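Local coordinates for protein phosphoacetylglucosamine mutase (Aspergillus lentulus, PDB 5OAW) that interconverts N-acetylglucosamine 6-phosphate and N-acetylglucosamine 1-phosphate, as a magnesium-dependent phosphomutase working through a phosphoserine, at residues T361-L366 / Y378-G383; Q336-N341 / R501-A506. All coordinates share one frame; numbering follows the deposited sequence.

Both contacts start from the mixed sheet 356-358, 332-336, 375-379, 385-389 of the third domain, and their centres lie about 12 Å apart. Both segments of contact 1 fall between those of contact 2 along the chain: 336-341, 361-366, 378-383, 501-506. Contact 1 stays within the third domain, whereas contact 2 joins the loop after strand 332-336 to strand 501-506 of the C-terminal domain. The bound GlcNAc-6-phosphate spans them, its sugar at contact 1 and its phosphate at Arg-505 of contact 2. Thr-361 packs on both Tyr-339 and Arg-505, so the two halves of the substrate site adjoin directly.

Contact 1: T361-L366 / Y378-G383; sequences TGVKHL and YFEANG. With 16G (2-acetamido-2-deoxy-6-O-phosphono-alpha-D-glucopyranose), chain D.
The first turn of helix 363-370 faces the end of strand 375-379, with the CA atoms of Leu-366 and Tyr-378 6.2 Å apart and the backbones diverging toward Val-363 and Glu-380. This is the sugar-binding corner of the third alpha/beta/alpha domain of the phosphohexomutase fold: Gly-362 is the helix N-cap, and strand 375-379 leads into a type I turn from Glu-380 to Gly-383. Leu-366 fills the angle between helix and strand. Its CB lies 3.6 Å from CD1 of Tyr-378, whose ring also has the carbonyl of Leu-366 over one face, while His-367 meets that ring from outside the two segments. The CD1 branch of Leu-366 instead reaches the aliphatic part of Glu-380, coming within 3.5 Å of its CG.

Beyond that point Glu-380 runs extended (chi2 175°), carrying its carboxylate past Leu-366 to the sugar. There each oxygen takes one hydroxyl: O3 of the ligand donates to OE1 of Glu-380 at 2.7 Å, and O4 to OE2 of the same residue at 2.6 Å. This paired grip reads two neighbouring hydroxyls and should limit rotation of the carboxylate. Val-363 crosses Glu-380 at about a right angle; its CG1 packs beside OE1, whereas CG2 touches the ligand's acetamido group. The backbone N of Val-363 also holds that group, donating to ligand O7 at 3.1 Å with an N-H...O angle of 152°. Ser-507 and Thr-509 also hydrogen-bond the ligand. A water donates to OE2 of Glu-380 at 2.9 Å and makes a weak, 3.4 Å hydrogen bond with OG1 of Thr-361.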
loop_
_atom_site.group_PDB
_atom_site.type_symbol
_atom_site.label_atom_id
_atom_site.label_comp_id
_atom_site.label_asym_id
_atom_site.label_seq_id
_atom_site.Cartn_x
_atom_site.Cartn_y
_atom_site.Cartn_z
ATOM N N THR A 361 -0.885 12.607 -4.107
ATOM C CA THR A 361 -1.479 11.510 -3.371
ATOM C C THR A 361 -1.783 10.370 -4.364
ATOM O O THR A 361 -2.120 10.626 -5.538
ATOM C CB THR A 361 -2.732 12.032 -2.624
ATOM O OG1 THR A 361 -2.393 12.312 -1.257
ATOM C CG2 THR A 361 -3.892 11.059 -2.671
ATOM N N GLY A 362 -1.646 9.125 -3.901
ATOM C CA GLY A 362 -1.948 7.950 -4.739
ATOM C C GLY A 362 -0.703 7.110 -4.917
ATOM O O GLY A 362 0.329 7.613 -5.376
ATOM N N VAL A 363 -0.800 5.830 -4.551
ATOM C CA VAL A 363 0.373 4.945 -4.479
ATOM C C VAL A 363 1.167 4.875 -5.784
ATOM O O VAL A 363 2.402 4.833 -5.747
ATOM C CB VAL A 363 0.058 3.521 -3.947
ATOM C CG1 VAL A 363 -0.717 3.566 -2.629
ATOM C CG2 VAL A 363 -0.706 2.711 -4.959
ATOM N N LYS A 364 0.452 4.917 -6.912
ATOM C CA LYS A 364 1.069 4.985 -8.240
ATOM C C LYS A 364 2.102 6.086 -8.343
ATOM O O LYS A 364 3.237 5.829 -8.747
ATOM C CB LYS A 364 0.024 5.197 -9.323
ATOM C CG LYS A 364 -0.057 4.058 -10.296
ATOM C CD LYS A 364 -1.066 3.008 -9.860
ATOM C CE LYS A 364 -0.959 1.808 -10.777
ATOM N NZ LYS A 364 -0.929 2.193 -12.220
ATOM N N HIS A 365 1.715 7.296 -7.934
ATOM C CA HIS A 365 2.604 8.442 -7.997
ATOM C C HIS A 365 3.803 8.334 -7.053
ATOM O O HIS A 365 4.902 8.781 -7.402
ATOM C CB HIS A 365 1.830 9.745 -7.776
ATOM C CG HIS A 365 0.670 9.915 -8.707
ATOM N ND1 HIS A 365 0.818 10.028 -10.075
ATOM C CD2 HIS A 365 -0.662 9.972 -8.467
ATOM C CE1 HIS A 365 -0.371 10.150 -10.634
ATOM N NE2 HIS A 365 -1.286 10.125 -9.681
ATOM N N LEU A 366 3.609 7.743 -5.874
ATOM C CA LEU A 366 4.717 7.619 -4.931
ATOM C C LEU A 366 5.686 6.549 -5.414
ATOM O O LEU A 366 6.897 6.765 -5.379
ATOM C CB LEU A 366 4.254 7.332 -3.499
ATOM C CG LEU A 366 3.455 8.340 -2.672
ATOM C CD1 LEU A 366 3.477 7.924 -1.227
ATOM C CD2 LEU A 366 4.072 9.710 -2.747
ATOM N N TYR A 378 9.230 5.204 0.203
ATOM C CA TYR A 378 7.934 5.890 0.106
ATOM C C TYR A 378 6.910 5.227 1.006
ATOM O O TYR A 378 6.749 4.014 0.974
ATOM C CB TYR A 378 7.432 5.970 -1.341
ATOM C CG TYR A 378 6.834 4.700 -1.928
ATOM C CD1 TYR A 378 5.470 4.441 -1.827
ATOM C CD2 TYR A 378 7.630 3.769 -2.593
ATOM C CE1 TYR A 378 4.912 3.289 -2.368
ATOM C CE2 TYR A 378 7.082 2.620 -3.142
ATOM C CZ TYR A 378 5.718 2.386 -3.022
ATOM O OH TYR A 378 5.134 1.254 -3.552
ATOM N N PHE A 379 6.269 6.033 1.840
ATOM C CA PHE A 379 5.188 5.611 2.725
ATOM C C PHE A 379 4.162 6.731 2.767
ATOM O O PHE A 379 4.534 7.903 2.749
ATOM C CB PHE A 379 5.686 5.379 4.159
ATOM C CG PHE A 379 6.229 4.010 4.408
ATOM C CD1 PHE A 379 7.558 3.695 4.089
ATOM C CD2 PHE A 379 5.424 3.024 4.970
ATOM C CE1 PHE A 379 8.065 2.416 4.310
ATOM C CE2 PHE A 379 5.922 1.740 5.201
ATOM C CZ PHE A 379 7.242 1.437 4.867
ATOM N N GLU A 380 2.881 6.368 2.810
ATOM C CA GLU A 380 1.837 7.306 3.183
ATOM C C GLU A 380 1.570 7.159 4.679
ATOM O O GLU A 380 1.944 6.126 5.283
ATOM C CB GLU A 380 0.582 7.097 2.333
ATOM C CG GLU A 380 0.735 7.694 0.947
ATOM C CD GLU A 380 -0.428 7.406 0.023
ATOM O OE1 GLU A 380 -0.609 6.218 -0.352
ATOM O OE2 GLU A 380 -1.147 8.374 -0.347
ATOM N N ALA A 381 0.956 8.189 5.278
ATOM C CA ALA A 381 0.635 8.193 6.714
ATOM C C ALA A 381 -0.220 6.976 7.128
ATOM O O ALA A 381 -0.015 6.407 8.217
ATOM C CB ALA A 381 -0.040 9.506 7.137
ATOM N N ASN A 382 -1.145 6.577 6.246
ATOM C CA ASN A 382 -2.031 5.430 6.482
ATOM C C ASN A 382 -1.286 4.077 6.646
ATOM O O ASN A 382 -1.895 3.046 6.979
ATOM C CB ASN A 382 -3.118 5.350 5.379
ATOM C CG ASN A 382 -2.553 5.071 3.985
ATOM O OD1 ASN A 382 -1.361 4.803 3.806
ATOM N ND2 ASN A 382 -3.421 5.137 2.982
ATOM N N GLY A 383 0.018 4.085 6.379
ATOM C CA GLY A 383 0.846 2.917 6.614
ATOM C C GLY A 383 1.137 2.025 5.418
ATOM O O GLY A 383 1.765 0.984 5.578
HETATM C C1 16G D . -6.428 5.900 -2.402
HETATM C C2 16G D . -4.922 5.658 -2.678
HETATM C C3 16G D . -4.030 6.194 -1.558
HETATM C C4 16G D . -4.415 7.629 -1.170
HETATM C C5 16G D . -5.910 7.770 -0.879
HETATM C C6 16G D . -6.215 9.234 -0.766
HETATM C C7 16G D . -4.101 3.725 -3.970
HETATM C C8 16G D . -4.022 2.188 -4.013
HETATM N N2 16G D . -4.702 4.217 -2.884
HETATM O O1 16G D . -6.912 5.003 -1.399
HETATM O O3 16G D . -2.678 6.234 -2.011
HETATM O O4 16G D . -3.680 7.990 -0.029
HETATM O O5 16G D . -6.742 7.265 -1.976
HETATM O O6 16G D . -7.599 9.406 -0.608
HETATM O O7 16G D . -3.600 4.429 -4.856
HETATM P P 16G D . -8.253 10.795 -0.942
HETATM O O1P 16G D . -9.767 10.611 -0.544
HETATM O O2P 16G D . -7.600 11.829 0.141
HETATM O O3P 16G D . -8.110 11.238 -2.367
HETATM O O HOH W 1 -1.099 10.663 1.367
#

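Contact 2: Q336-N341 / R501-A506; sequences QTAYAN and RSFARA. With 16G (2-acetamido-2-deoxy-6-O-phosphono-alpha-D-glucopyranose), chain D.
Phe-503 drives the rim of its ring into the face of Tyr-339 in a T-shaped stack, the centroids 4.7 Å apart and the planes at 64°. Its CZ stands over the centre of the tyrosine ring, while one face of Phe-503 receives CB of Ala-338 in a CH-pi contact, 3.6 Å from the ring centroid. The phenylalanine is thus met by consecutive residues of the loop, on a face and at its rim. A chi1 of 75°, with CG tucked over the backbone between N and C, lifts its ring from the strand toward the loop.

The contact joins two domains of the phosphohexomutase fold: the type I turn Thr-337 to Ala-340, in the loop after strand 332-336 of the third domain, rests on edge strand 501-506 of the C-terminal domain's antiparallel sheet. Arg-501, at one end, bends at chi3 and turns its guanidinium end-on to the carbonyl of Ala-338; NH1 and NH2 both donate to that O, the former at 2.8 Å, with the oxygen close to the guanidinium plane. Its NE is salt-bridged to Glu-518.

At the phosphate end, the guanidinium of Arg-505 stands nearly perpendicular to the Tyr-339 ring, the planes 84° apart. NH1 of Arg-505 donates to OH of Tyr-339 at 2.8 Å and also to O2P of the ligand, while NH2 donates to ligand O3P at 2.7 Å, almost straight. Glu-477 takes NE of Arg-505 in a salt bridge, a further partner for the phosphate-binding guanidinium beside Tyr-339. A water links OH of Tyr-339 to the carbonyl O of Phe-503.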
loop_
_atom_site.group_PDB
_atom_site.type_symbol
_atom_site.label_atom_id
_atom_site.label_comp_id
_atom_site.label_asym_id
_atom_site.label_seq_id
_atom_site.Cartn_x
_atom_site.Cartn_y
_atom_site.Cartn_z
ATOM N N GLN A 336 7.328 11.568 -0.371
ATOM C CA GLN A 336 6.235 11.954 0.533
ATOM C C GLN A 336 5.058 12.555 -0.232
ATOM O O GLN A 336 5.170 12.899 -1.406
ATOM C CB GLN A 336 6.723 12.975 1.573
ATOM C CG GLN A 336 7.862 12.505 2.481
ATOM C CD GLN A 336 8.236 13.524 3.556
ATOM O OE1 GLN A 336 8.045 13.279 4.755
ATOM N NE2 GLN A 336 8.762 14.672 3.137
ATOM N N THR A 337 3.913 12.646 0.428
ATOM C CA THR A 337 2.833 13.485 -0.059
ATOM C C THR A 337 2.808 14.747 0.807
ATOM O O THR A 337 3.568 14.869 1.773
ATOM C CB THR A 337 1.454 12.792 -0.005
ATOM O OG1 THR A 337 1.062 12.603 1.359
ATOM C CG2 THR A 337 1.478 11.453 -0.732
ATOM N N ALA A 338 1.913 15.668 0.465
ATOM C CA ALA A 338 1.723 16.917 1.202
ATOM C C ALA A 338 1.255 16.750 2.666
ATOM O O ALA A 338 1.529 17.608 3.510
ATOM C CB ALA A 338 0.749 17.783 0.430
ATOM N N TYR A 339 0.558 15.649 2.948
ATOM C CA TYR A 339 0.058 15.323 4.299
ATOM C C TYR A 339 1.128 14.952 5.316
ATOM O O TYR A 339 0.863 14.966 6.526
ATOM C CB TYR A 339 -0.966 14.208 4.222
ATOM C CG TYR A 339 -2.204 14.593 3.474
ATOM C CD1 TYR A 339 -2.360 14.256 2.116
ATOM C CD2 TYR A 339 -3.222 15.341 4.104
ATOM C CE1 TYR A 339 -3.510 14.621 1.414
ATOM C CE2 TYR A 339 -4.374 15.712 3.411
ATOM C CZ TYR A 339 -4.516 15.354 2.073
ATOM O OH TYR A 339 -5.654 15.711 1.387
ATOM N N ALA A 340 2.324 14.610 4.827
ATOM C CA ALA A 340 3.466 14.308 5.673
ATOM C C ALA A 340 3.738 15.500 6.574
ATOM O O ALA A 340 3.825 16.645 6.100
ATOM C CB ALA A 340 4.684 14.010 4.816
ATOM N N ASN A 341 3.855 15.238 7.873
ATOM C CA ASN A 341 4.120 16.308 8.816
ATOM C C ASN A 341 5.392 17.046 8.449
ATOM O O ASN A 341 6.421 16.417 8.196
ATOM C CB ASN A 341 4.214 15.785 10.234
ATOM C CG ASN A 341 4.058 16.889 11.252
ATOM O OD1 ASN A 341 5.010 17.611 11.554
ATOM N ND2 ASN A 341 2.843 17.045 11.767
ATOM N N ARG A 501 1.296 25.768 7.945
ATOM C CA ARG A 501 1.153 25.160 6.613
ATOM C C ARG A 501 -0.219 24.513 6.452
ATOM O O ARG A 501 -0.645 23.718 7.294
ATOM C CB ARG A 501 2.284 24.161 6.327
ATOM C CG ARG A 501 2.301 23.626 4.893
ATOM C CD ARG A 501 3.467 22.688 4.642
ATOM N NE ARG A 501 3.328 21.415 5.372
ATOM C CZ ARG A 501 2.706 20.331 4.909
ATOM N NH1 ARG A 501 2.118 20.339 3.720
ATOM N NH2 ARG A 501 2.664 19.227 5.647
ATOM N N SER A 502 -0.898 24.854 5.364
ATOM C CA SER A 502 -2.209 24.337 5.085
ATOM C C SER A 502 -2.453 24.216 3.592
ATOM O O SER A 502 -2.001 25.049 2.807
ATOM C CB SER A 502 -3.262 25.242 5.710
ATOM O OG SER A 502 -4.561 24.685 5.578
ATOM N N PHE A 503 -3.163 23.165 3.192
ATOM C CA PHE A 503 -3.516 22.975 1.778
ATOM C C PHE A 503 -4.844 22.236 1.691
ATOM O O PHE A 503 -5.189 21.463 2.599
ATOM C CB PHE A 503 -2.396 22.240 0.990
ATOM C CG PHE A 503 -2.313 20.760 1.278
ATOM C CD1 PHE A 503 -2.981 19.834 0.456
ATOM C CD2 PHE A 503 -1.611 20.285 2.401
ATOM C CE1 PHE A 503 -2.928 18.467 0.741
ATOM C CE2 PHE A 503 -1.569 18.920 2.686
ATOM C CZ PHE A 503 -2.219 18.014 1.852
ATOM N N ALA A 504 -5.556 22.453 0.591
ATOM C CA ALA A 504 -6.857 21.851 0.386
ATOM C C ALA A 504 -6.944 21.190 -0.982
ATOM O O ALA A 504 -6.529 21.767 -1.989
ATOM C CB ALA A 504 -7.953 22.902 0.536
ATOM N N ARG A 505 -7.506 19.986 -1.020
ATOM C CA ARG A 505 -7.659 19.240 -2.273
ATOM C C ARG A 505 -8.926 18.441 -2.256
ATOM O O ARG A 505 -9.351 17.974 -1.190
ATOM C CB ARG A 505 -6.468 18.301 -2.506
ATOM C CG ARG A 505 -6.112 17.439 -1.306
ATOM C CD ARG A 505 -4.990 16.454 -1.619
ATOM N NE ARG A 505 -5.426 15.354 -2.475
ATOM C CZ ARG A 505 -6.149 14.310 -2.073
ATOM N NH1 ARG A 505 -6.534 14.187 -0.804
ATOM N NH2 ARG A 505 -6.487 13.375 -2.954
ATOM N N ALA A 506 -9.518 18.262 -3.436
ATOM C CA ALA A 506 -10.648 17.340 -3.606
ATOM C C ALA A 506 -10.194 15.936 -3.250
ATOM O O ALA A 506 -9.072 15.533 -3.578
ATOM C CB ALA A 506 -11.162 17.372 -5.032
HETATM C C1 16G D . -6.428 5.900 -2.402
HETATM C C2 16G D . -4.922 5.658 -2.678
HETATM C C3 16G D . -4.030 6.194 -1.558
HETATM C C4 16G D . -4.415 7.629 -1.170
HETATM C C5 16G D . -5.910 7.770 -0.879
HETATM C C6 16G D . -6.215 9.234 -0.766
HETATM C C7 16G D . -4.101 3.725 -3.970
HETATM C C8 16G D . -4.022 2.188 -4.013
HETATM N N2 16G D . -4.702 4.217 -2.884
HETATM O O1 16G D . -6.912 5.003 -1.399
HETATM O O3 16G D . -2.678 6.234 -2.011
HETATM O O4 16G D . -3.680 7.990 -0.029
HETATM O O5 16G D . -6.742 7.265 -1.976
HETATM O O6 16G D . -7.599 9.406 -0.608
HETATM O O7 16G D . -3.600 4.429 -4.856
HETATM P P 16G D . -8.253 10.795 -0.942
HETATM O O1P 16G D . -9.767 10.611 -0.544
HETATM O O2P 16G D . -7.600 11.829 0.141
HETATM O O3P 16G D . -8.110 11.238 -2.367
HETATM O O HOH W 2 -5.864 18.327 2.250
#